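Local atomic coordinates of vibralactone Cyclase (Boreostereum vibrans, PDB entry 6KD0), a protein that probably catalyses, as an alpha/beta-hydrolase-fold enzyme, the cyclization that forms the fused bicyclic beta-lactone of vibralactone. Residues L205-P209 with H311-M315; I225-C231 with W280-E286. One frame throughout, in Å; residues are numbered along the deposited sequence.

How the contacts relate
Both contacts meet at what is probably the catalytic triad of this alpha/beta hydrolase. Contact 1 supplies His311 and contact 2 supplies Asp281; His311 ND1 lies 2.6 Å from Asp281 OD2, a probable hydrogen bond, while His311 NE2 is hydrogen-bonded to Ser177 OG, in a GxSxG sequence that probably forms the nucleophile elbow. Two packing contacts flank this link, His311 CE1 to Leu283 CD1 at 3.8 Å and Tyr208 CB to Asp281 OD2 at 3.9 Å. The contact centres are about 14 Å apart, contact 1 about 7 Å from the chain centre, contact 2 about 18 Å. Segments 205-209 and 225-231 follow each other in the chain, and segment 280-286 comes between them and 311-315.

Contact 1 (L205-P209 with H311-M315); sequences LVQYP and HAFHM
Residues 205-207 finish strand 203-207 in extended conformation. At Tyr208 the chain leaves the strand with positive backbone angles (phi/psi 37/57); its CA-to-CB bond points toward 311-315, and with chi1 p the phenol ring reaches that segment to meet His311, Ala312 and His314. The nearest CA pair is Tyr208 and His311, 7.0 Å apart. His311, in a loop with phi/psi -50/121 and chi1 t, presents the face of its imidazole to the edge of the Tyr208 ring: this edge-to-face pair has centroids 4.4 Å apart and planes at 60°, with His311 CE1 3.2 Å from Tyr208 CD1 and 3.1 Å from Tyr208 O. Its ring nitrogens face other partners, ND1 bonding to Asp281 and NE2 to Ser177, in Ser-His-Asp charge-relay geometry, so His311 is probably the catalytic histidine. As in other alpha/beta hydrolases, it sits on the loop that follows strand 301-307, the last of the central sheet, and the short strand 309-310, here packed against Tyr208, just past the C-terminal end of strand 203-207, which strand 273-278 separates from 301-307. Ala312, also with positive phi (65/26), is the N-cap of helix 313-316; its O accepts from Met315 N at 3.1 Å. Its N lies over one face of the Tyr208 ring, and its CB is 3.5 Å from Tyr208 OH. The CA-to-CB bond of His314 points toward 205-209, and with chi1 p its CE1 comes 3.1 Å from Tyr208 OH and 4.0 Å from Gln207 OE1, which bonds to Gln176. A water joins His314 NE2 (2.9 Å) to Gln207 NE2 (3.3 Å), accepting from the latter.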
# COMPACT_ATOMS: atom_id res chain seq x y z
N LEU A 205 0.01 7.85 -1.02
CA LEU A 205 -0.96 7.30 -0.09
C LEU A 205 -0.45 5.95 0.37
O LEU A 205 -0.04 5.13 -0.46
CB LEU A 205 -2.33 7.13 -0.74
CG LEU A 205 -3.47 6.68 0.18
CD1 LEU A 205 -4.78 7.30 -0.28
CD2 LEU A 205 -3.60 5.16 0.25
N VAL A 206 -0.48 5.69 1.68
CA VAL A 206 -0.14 4.36 2.16
C VAL A 206 -1.16 3.91 3.20
O VAL A 206 -1.75 4.72 3.93
CB VAL A 206 1.30 4.25 2.72
CG1 VAL A 206 2.32 4.58 1.64
CG2 VAL A 206 1.48 5.16 3.91
N GLN A 207 -1.36 2.60 3.27
CA GLN A 207 -2.25 2.00 4.26
C GLN A 207 -1.43 1.05 5.12
O GLN A 207 -0.86 0.09 4.59
CB GLN A 207 -3.41 1.27 3.59
CG GLN A 207 -4.15 2.07 2.53
CD GLN A 207 -5.05 1.21 1.65
OE1 GLN A 207 -4.67 0.11 1.24
NE2 GLN A 207 -6.24 1.72 1.33
N TYR A 208 -1.38 1.32 6.43
CA TYR A 208 -0.80 0.48 7.48
C TYR A 208 0.47 -0.27 7.04
O TYR A 208 0.51 -1.49 7.15
CB TYR A 208 -1.88 -0.51 8.00
CG TYR A 208 -2.80 -1.18 6.97
CD1 TYR A 208 -2.39 -2.28 6.25
CD2 TYR A 208 -4.10 -0.71 6.74
CE1 TYR A 208 -3.21 -2.91 5.32
CE2 TYR A 208 -4.94 -1.32 5.81
CZ TYR A 208 -4.49 -2.43 5.11
OH TYR A 208 -5.28 -3.07 4.16
N PRO A 209 1.52 0.42 6.59
CA PRO A 209 2.76 -0.27 6.12
C PRO A 209 3.68 -0.65 7.27
O PRO A 209 3.72 0.05 8.30
CB PRO A 209 3.44 0.79 5.24
CG PRO A 209 3.04 2.09 5.92
CD PRO A 209 1.58 1.88 6.32
N HIS A 311 -5.42 -5.07 10.94
CA HIS A 311 -4.67 -4.94 9.69
C HIS A 311 -5.42 -5.56 8.52
O HIS A 311 -5.74 -6.75 8.52
CB HIS A 311 -3.32 -5.63 9.89
CG HIS A 311 -2.30 -5.32 8.84
ND1 HIS A 311 -1.41 -4.27 8.97
CD2 HIS A 311 -1.97 -5.96 7.70
CE1 HIS A 311 -0.58 -4.28 7.94
NE2 HIS A 311 -0.90 -5.29 7.15
N ALA A 312 -5.71 -4.73 7.51
CA ALA A 312 -6.32 -5.18 6.26
C ALA A 312 -7.73 -5.72 6.44
O ALA A 312 -8.17 -6.56 5.64
CB ALA A 312 -5.48 -6.25 5.57
N PHE A 313 -8.44 -5.27 7.48
CA PHE A 313 -9.81 -5.73 7.69
C PHE A 313 -10.71 -5.38 6.51
O PHE A 313 -11.70 -6.08 6.27
CB PHE A 313 -10.39 -5.14 8.97
CG PHE A 313 -10.99 -3.78 8.77
CD1 PHE A 313 -10.18 -2.66 8.73
CD2 PHE A 313 -12.36 -3.63 8.59
CE1 PHE A 313 -10.74 -1.39 8.53
CE2 PHE A 313 -12.91 -2.38 8.38
CZ PHE A 313 -12.10 -1.27 8.35
N HIS A 314 -10.40 -4.30 5.78
CA HIS A 314 -11.25 -3.91 4.66
C HIS A 314 -11.07 -4.81 3.44
O HIS A 314 -11.95 -4.82 2.58
CB HIS A 314 -11.04 -2.43 4.30
CG HIS A 314 -9.90 -2.16 3.37
ND1 HIS A 314 -8.58 -2.29 3.75
CD2 HIS A 314 -9.88 -1.69 2.10
CE1 HIS A 314 -7.80 -1.95 2.74
NE2 HIS A 314 -8.56 -1.58 1.73
N MET A 315 -9.98 -5.56 3.35
CA MET A 315 -9.78 -6.51 2.25
C MET A 315 -10.43 -7.84 2.54
O MET A 315 -10.82 -8.56 1.60
CB MET A 315 -8.29 -6.74 1.99
CG MET A 315 -7.53 -5.49 1.58
SD MET A 315 -8.08 -4.79 0.02
CE MET A 315 -7.51 -6.05 -1.12
O HOH W 1 -7.61 -0.41 -0.74

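Contact 2 (I225-C231 with W280-E286); sequences IKSMEEC and WDPLRDE
Segment 225-231 runs from an extended Ile225 into the short helix 227-230, with Cys231 first to leave helical angles. Segment 280-286 enters helix 284-296 through a type I beta turn, Asp281 to Arg284, closed by Arg284 N to Asp281 O at 3.0 Å. The CA atoms of Met228 and Pro282 are 4.1 Å apart, those of Ile225 and Asp285 5.2 Å, and Pro282 CA makes a CA-H...O contact with Ser227 O (3.4 Å). Asp285 OD2 accepts from Lys226 N (2.9 Å) and Ser227 N (2.7 Å). Ser227 OG (chi1 p) donates to Pro282 O (2.7 Å) and accepts from Asp285 N (2.9 Å), tying 225-231 to the turn and the start of helix 284-296. Asp281 OD1 caps the turn by accepting from Leu283 N (3.0 Å), while its OD2 bonds to His311; this loop after strand 273-278 thus carries the probable triad acid of the alpha/beta hydrolase fold. Arg284 (chi1 t, chi2 t, chi3 p) sets its guanidinium between two acids in a salt-bridge network: NE to Asp285 OD1 2.9 Å, NH2 to Glu230 OE2 3.1 Å, and a weak NH1 to Glu230 OE1 bond at 3.3 Å. Ser12 also bonds to Glu230, and Gly279 O to Arg284 NH1. Met228 (chi1 t, chi2 p, chi3 p) starts away and folds back, SD 3.9 Å from Pro282 CB. Cys231 SG makes a sulfur-aromatic contact at the edge of Trp280, 5.1 Å from its five-membered-ring centroid.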
# COMPACT_ATOMS: atom_id res chain seq x y z
N ILE A 225 7.04 2.34 20.45
CA ILE A 225 6.48 1.17 19.77
C ILE A 225 5.80 0.36 20.87
O ILE A 225 6.41 -0.48 21.53
CB ILE A 225 7.53 0.37 19.00
CG1 ILE A 225 8.10 1.09 17.76
CG2 ILE A 225 6.90 -0.91 18.46
CD1 ILE A 225 8.15 2.60 17.74
N LYS A 226 4.52 0.64 21.09
CA LYS A 226 3.73 -0.15 22.03
C LYS A 226 2.90 -1.22 21.34
O LYS A 226 2.67 -2.28 21.93
CB LYS A 226 2.81 0.76 22.85
CG LYS A 226 3.37 1.11 24.23
CD LYS A 226 4.20 2.38 24.18
CE LYS A 226 4.78 2.69 25.56
NZ LYS A 226 6.03 1.92 25.84
N SER A 227 2.47 -0.97 20.09
CA SER A 227 1.52 -1.86 19.42
C SER A 227 2.08 -3.26 19.21
O SER A 227 1.30 -4.22 19.18
CB SER A 227 1.10 -1.26 18.08
OG SER A 227 2.23 -1.06 17.25
N MET A 228 3.40 -3.42 19.06
CA MET A 228 3.93 -4.74 18.73
C MET A 228 3.68 -5.75 19.84
O MET A 228 3.45 -6.94 19.56
CB MET A 228 5.42 -4.66 18.41
CG MET A 228 5.97 -5.90 17.70
SD MET A 228 5.48 -6.03 15.96
CE MET A 228 6.30 -4.60 15.29
N GLU A 229 3.70 -5.32 21.10
CA GLU A 229 3.38 -6.18 22.23
C GLU A 229 1.89 -6.11 22.60
O GLU A 229 1.26 -7.15 22.83
CB GLU A 229 4.22 -5.80 23.45
CG GLU A 229 5.70 -6.05 23.29
CD GLU A 229 6.01 -7.50 22.99
OE1 GLU A 229 5.36 -8.39 23.60
OE2 GLU A 229 6.91 -7.75 22.17
N GLU A 230 1.34 -4.89 22.64
CA GLU A 230 -0.06 -4.71 23.01
C GLU A 230 -0.99 -5.42 22.03
O GLU A 230 -2.00 -6.00 22.43
CB GLU A 230 -0.39 -3.22 23.11
CG GLU A 230 -1.87 -2.84 22.83
CD GLU A 230 -2.04 -1.40 22.31
OE1 GLU A 230 -3.16 -1.05 21.86
OE2 GLU A 230 -1.05 -0.63 22.35
N CYS A 231 -0.64 -5.41 20.74
CA CYS A 231 -1.43 -6.08 19.71
C CYS A 231 -0.76 -7.34 19.19
O CYS A 231 -0.98 -7.74 18.05
CB CYS A 231 -1.71 -5.11 18.56
SG CYS A 231 -2.57 -3.61 19.07
N TRP A 280 -5.97 -1.84 15.67
CA TRP A 280 -5.72 -3.11 16.34
C TRP A 280 -4.72 -3.93 15.53
O TRP A 280 -5.06 -4.92 14.89
CB TRP A 280 -7.04 -3.86 16.50
CG TRP A 280 -7.02 -5.03 17.45
CD1 TRP A 280 -5.96 -5.51 18.17
CD2 TRP A 280 -8.14 -5.87 17.77
NE1 TRP A 280 -6.35 -6.59 18.93
CE2 TRP A 280 -7.68 -6.84 18.69
CE3 TRP A 280 -9.47 -5.91 17.36
CZ2 TRP A 280 -8.52 -7.82 19.22
CZ3 TRP A 280 -10.30 -6.90 17.88
CH2 TRP A 280 -9.83 -7.83 18.80
N ASP A 281 -3.45 -3.51 15.59
CA ASP A 281 -2.47 -3.90 14.59
C ASP A 281 -1.08 -3.76 15.21
O ASP A 281 -0.74 -2.67 15.68
CB ASP A 281 -2.65 -3.02 13.34
CG ASP A 281 -1.73 -3.38 12.18
OD1 ASP A 281 -0.81 -4.22 12.32
OD2 ASP A 281 -1.94 -2.79 11.10
N PRO A 282 -0.29 -4.83 15.26
CA PRO A 282 1.08 -4.71 15.81
C PRO A 282 1.95 -3.72 15.05
O PRO A 282 2.86 -3.13 15.64
CB PRO A 282 1.63 -6.14 15.71
CG PRO A 282 0.82 -6.77 14.61
CD PRO A 282 -0.56 -6.20 14.78
N LEU A 283 1.70 -3.53 13.75
CA LEU A 283 2.46 -2.57 12.94
C LEU A 283 1.98 -1.13 13.10
O LEU A 283 2.48 -0.25 12.39
CB LEU A 283 2.35 -2.96 11.45
CG LEU A 283 2.99 -4.27 11.00
CD1 LEU A 283 2.89 -4.43 9.47
CD2 LEU A 283 4.43 -4.38 11.47
N ARG A 284 1.01 -0.87 13.98
CA ARG A 284 0.43 0.46 14.05
C ARG A 284 1.47 1.51 14.41
O ARG A 284 1.58 2.55 13.74
CB ARG A 284 -0.72 0.49 15.06
CG ARG A 284 -1.36 1.86 15.24
CD ARG A 284 -2.22 1.90 16.52
NE ARG A 284 -1.41 1.89 17.73
CZ ARG A 284 -1.68 1.20 18.84
NH1 ARG A 284 -2.76 0.42 18.90
NH2 ARG A 284 -0.87 1.29 19.89
N ASP A 285 2.25 1.26 15.46
CA ASP A 285 3.06 2.34 16.01
C ASP A 285 4.28 2.66 15.15
O ASP A 285 4.68 3.83 15.08
CB ASP A 285 3.44 2.02 17.46
CG ASP A 285 2.27 2.21 18.42
OD1 ASP A 285 1.29 2.91 18.06
OD2 ASP A 285 2.30 1.65 19.53
N GLU A 286 4.88 1.69 14.46
CA GLU A 286 5.97 2.07 13.56
C GLU A 286 5.46 2.89 12.39
O GLU A 286 6.18 3.75 11.87
CB GLU A 286 6.75 0.84 13.08
CG GLU A 286 5.97 -0.13 12.20
CD GLU A 286 6.75 -1.43 12.01
OE1 GLU A 286 7.29 -1.66 10.91
OE2 GLU A 286 6.84 -2.19 12.99